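Local coordinates for molybdopterin biosynthesis moeA protein (Pyrococcus horikoshii, PDB 1WU2), which probably inserts molybdenum into molybdopterin during molybdenum cofactor biosynthesis, at the interface of chains A and B. Sequence-based numbering; all coordinates share one arbitrary frame. Chains: chain A/B, molybdopterin biosynthesis moeA protein.

The interface of chains A and B. Residues chain A 196, 198, 209-211, 214; chain B 48, 167, 170-173.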
ATOM      1  N   GLU A 196     -24.686  15.702   9.720  1.00 52.08           N
ATOM      2  CA  GLU A 196     -24.018  15.348   8.462  1.00 53.06           C
ATOM      3  C   GLU A 196     -23.178  16.481   7.865  1.00 53.76           C
ATOM      4  O   GLU A 196     -22.150  16.220   7.238  1.00 53.86           O
ATOM      5  CB  GLU A 196     -25.033  14.831   7.430  1.00 53.22           C
ATOM      6  CG  GLU A 196     -25.917  15.898   6.797  1.00 53.88           C
ATOM      7  CD  GLU A 196     -27.229  15.340   6.271  1.00 54.64           C
ATOM      8  OE1 GLU A 196     -28.299  15.764   6.763  1.00 55.06           O
ATOM      9  OE2 GLU A 196     -27.190  14.476   5.367  1.00 54.94           O
ATOM     10  N   PRO A 198     -21.453  20.646   8.213  1.00 56.64           N
ATOM     11  CA  PRO A 198     -21.088  21.823   9.009  1.00 57.07           C
ATOM     12  C   PRO A 198     -21.898  23.044   8.587  1.00 57.50           C
ATOM     13  O   PRO A 198     -21.845  23.435   7.420  1.00 57.61           O
ATOM     14  CB  PRO A 198     -19.603  22.026   8.688  1.00 57.07           C
ATOM     15  CG  PRO A 198     -19.407  21.420   7.346  1.00 56.89           C
ATOM     16  CD  PRO A 198     -20.436  20.340   7.190  1.00 56.67           C
ATOM     17  N   VAL A 209     -19.835  17.635  13.373  1.00 39.15           N
ATOM     18  CA  VAL A 209     -19.945  16.951  12.091  1.00 38.21           C
ATOM     19  C   VAL A 209     -19.474  15.504  12.205  1.00 37.34           C
ATOM     20  O   VAL A 209     -18.455  15.217  12.834  1.00 37.35           O
ATOM     21  CB  VAL A 209     -19.150  17.687  10.984  1.00 38.21           C
ATOM     22  CG1 VAL A 209     -19.080  16.858   9.702  1.00 38.16           C
ATOM     23  CG2 VAL A 209     -19.779  19.043  10.702  1.00 38.08           C
ATOM     24  N   GLU A 210     -20.225  14.606  11.578  1.00 36.22           N
ATOM     25  CA  GLU A 210     -19.941  13.182  11.613  1.00 35.42           C
ATOM     26  C   GLU A 210     -18.812  12.892  10.634  1.00 34.62           C
ATOM     27  O   GLU A 210     -18.818  13.376   9.501  1.00 34.58           O
ATOM     28  CB  GLU A 210     -21.194  12.384  11.247  1.00 35.41           C
ATOM     29  CG  GLU A 210     -21.201  10.960  11.773  1.00 35.33           C
ATOM     30  CD  GLU A 210     -20.242  10.053  11.028  1.00 35.31           C
ATOM     31  OE1 GLU A 210     -20.175  10.145   9.786  1.00 36.37           O
ATOM     32  OE2 GLU A 210     -19.551   9.251  11.687  1.00 34.95           O
ATOM     33  N   THR A 211     -17.855  12.087  11.080  1.00 33.59           N
ATOM     34  CA  THR A 211     -16.605  11.883  10.355  1.00 32.88           C
ATOM     35  C   THR A 211     -16.143  10.416  10.316  1.00 32.11           C
ATOM     36  O   THR A 211     -15.504   9.995   9.354  1.00 31.85           O
ATOM     37  CB  THR A 211     -15.530  12.813  10.987  1.00 32.90           C
ATOM     38  OG1 THR A 211     -15.529  14.074  10.301  1.00 33.12           O
ATOM     39  CG2 THR A 211     -14.123  12.297  10.792  1.00 32.85           C
ATOM     40  N   ILE A 214     -17.330   7.818   7.043  1.00 28.13           N
ATOM     41  CA  ILE A 214     -16.556   7.871   5.807  1.00 27.80           C
ATOM     42  C   ILE A 214     -15.116   7.378   5.999  1.00 27.59           C
ATOM     43  O   ILE A 214     -14.550   6.780   5.087  1.00 27.53           O
ATOM     44  CB  ILE A 214     -16.600   9.300   5.182  1.00 27.76           C
ATOM     45  CG1 ILE A 214     -15.946   9.322   3.794  1.00 27.67           C
ATOM     46  CG2 ILE A 214     -15.923  10.330   6.082  1.00 27.88           C
ATOM     47  CD1 ILE A 214     -16.514   8.328   2.808  1.00 27.63           C
TER
ATOM     48  N   PHE B  48     -14.187  26.902   8.680  1.00 36.98           N
ATOM     49  CA  PHE B  48     -14.637  26.874  10.071  1.00 36.91           C
ATOM     50  C   PHE B  48     -13.501  26.492  11.022  1.00 36.40           C
ATOM     51  O   PHE B  48     -12.575  25.772  10.645  1.00 36.28           O
ATOM     52  CB  PHE B  48     -15.772  25.854  10.255  1.00 37.18           C
ATOM     53  CG  PHE B  48     -16.719  25.760   9.089  1.00 38.43           C
ATOM     54  CD1 PHE B  48     -17.851  26.565   9.029  1.00 39.92           C
ATOM     55  CD2 PHE B  48     -16.489  24.850   8.065  1.00 39.63           C
ATOM     56  CE1 PHE B  48     -18.736  26.478   7.958  1.00 40.35           C
ATOM     57  CE2 PHE B  48     -17.366  24.757   6.988  1.00 40.59           C
ATOM     58  CZ  PHE B  48     -18.493  25.574   6.935  1.00 40.78           C
ATOM     59  N   ALA B 167     -11.799  11.935   5.709  1.00 25.78           N
ATOM     60  CA  ALA B 167     -12.469  12.283   6.958  1.00 26.22           C
ATOM     61  C   ALA B 167     -12.442  13.789   7.201  1.00 26.64           C
ATOM     62  O   ALA B 167     -13.464  14.376   7.546  1.00 26.35           O
ATOM     63  CB  ALA B 167     -11.811  11.561   8.122  1.00 26.33           C
ATOM     64  N   LYS B 170     -14.821  15.647   4.897  1.00 28.02           N
ATOM     65  CA  LYS B 170     -16.195  15.551   5.381  1.00 28.22           C
ATOM     66  C   LYS B 170     -16.429  16.546   6.518  1.00 28.51           C
ATOM     67  O   LYS B 170     -17.478  17.188   6.575  1.00 28.63           O
ATOM     68  CB  LYS B 170     -16.488  14.119   5.847  1.00 28.20           C
ATOM     69  CG  LYS B 170     -17.903  13.873   6.385  1.00 28.32           C
ATOM     70  CD  LYS B 170     -18.904  13.559   5.282  1.00 28.53           C
ATOM     71  CE  LYS B 170     -20.122  12.820   5.828  1.00 28.40           C
ATOM     72  NZ  LYS B 170     -20.677  13.482   7.036  1.00 28.52           N
ATOM     73  N   ALA B 171     -15.443  16.684   7.404  1.00 28.74           N
ATOM     74  CA  ALA B 171     -15.513  17.633   8.516  1.00 29.08           C
ATOM     75  C   ALA B 171     -15.574  19.082   8.030  1.00 29.52           C
ATOM     76  O   ALA B 171     -16.127  19.943   8.707  1.00 29.52           O
ATOM     77  CB  ALA B 171     -14.316  17.441   9.447  1.00 28.97           C
ATOM     78  N   LEU B 172     -15.000  19.331   6.854  1.00 30.08           N
ATOM     79  CA  LEU B 172     -14.971  20.660   6.247  1.00 30.59           C
ATOM     80  C   LEU B 172     -16.224  20.975   5.421  1.00 31.19           C
ATOM     81  O   LEU B 172     -16.400  22.108   4.975  1.00 31.43           O
ATOM     82  CB  LEU B 172     -13.722  20.802   5.366  1.00 30.63           C
ATOM     83  CG  LEU B 172     -12.544  21.510   6.035  1.00 30.57           C
ATOM     84  CD1 LEU B 172     -11.976  20.691   7.184  1.00 30.33           C
ATOM     85  CD2 LEU B 172     -11.458  21.832   5.025  1.00 30.62           C
ATOM     86  N   GLY B 173     -17.078  19.977   5.204  1.00 31.88           N
ATOM     87  CA  GLY B 173     -18.310  20.156   4.450  1.00 32.41           C
ATOM     88  C   GLY B 173     -18.139  20.003   2.947  1.00 32.94           C
ATOM     89  O   GLY B 173     -18.986  20.452   2.174  1.00 33.07           O
TER
HETATM   90  O   HOH W   1     -19.971  17.188   5.711  1.00 37.40           O
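Small side chains set the apolar centre of this patch of the two-fold interface between chains A and B, where the end of a helix of chain B lies against a strand and the loop that follows it in chain A. A:Val209 points its CG1 branch, anti to the backbone N (chi1 171°), at the last turn of that helix, 3.8 Å from CA of B:Ala171. Alongside, A:Thr211 is turned so that its methyl CG2 rests 3.6 Å from CB of B:Ala167, while its hydroxyl OG1 makes a weak hydrogen bond to the carbonyl O of B:Ala167. A:Ile214 brings its CG2 branch obliquely across the root of B:Lys170, 3.8 Å from CB. At the other end, A:Pro198 sets CG against the backbone of B:Gly173, tighter than usual van der Waals contact at 3.3 Å from its CA, and the proline CB sits 3.9 Å from CE2 of B:Phe48, over one ring face near the rim.

The polar rim illustrates how a lysine can anchor to backbone rather than to acids. B:Lys170 leaves with CG anti to the backbone N, then bends at chi2 and chi4, so that its amine NZ reaches two carbonyls of chain A. NZ makes a hydrogen bond of 3.1 Å to O of A:Glu196, in the carbonyl plane and on a lone pair, whereas O of A:Glu210 receives it from above the carbonyl plane. The carboxylate of A:Glu210 does not touch this amine, its OE1 lying 4.4 Å from NZ, but may still steady a positive charge on it. A water links O of A:Glu196 to O of B:Lys170, tying the lysine's backbone to the same carbonyl as its tip.

The contact and its symmetry twin are likely to contribute to holding the deposited dimer together. In the fold, helix 163-171 of chain B, within the MoeA N-terminal region, docks against strand 208-209 and the start of helix 212-222 in the probable molybdopterin-binding domain of chain A.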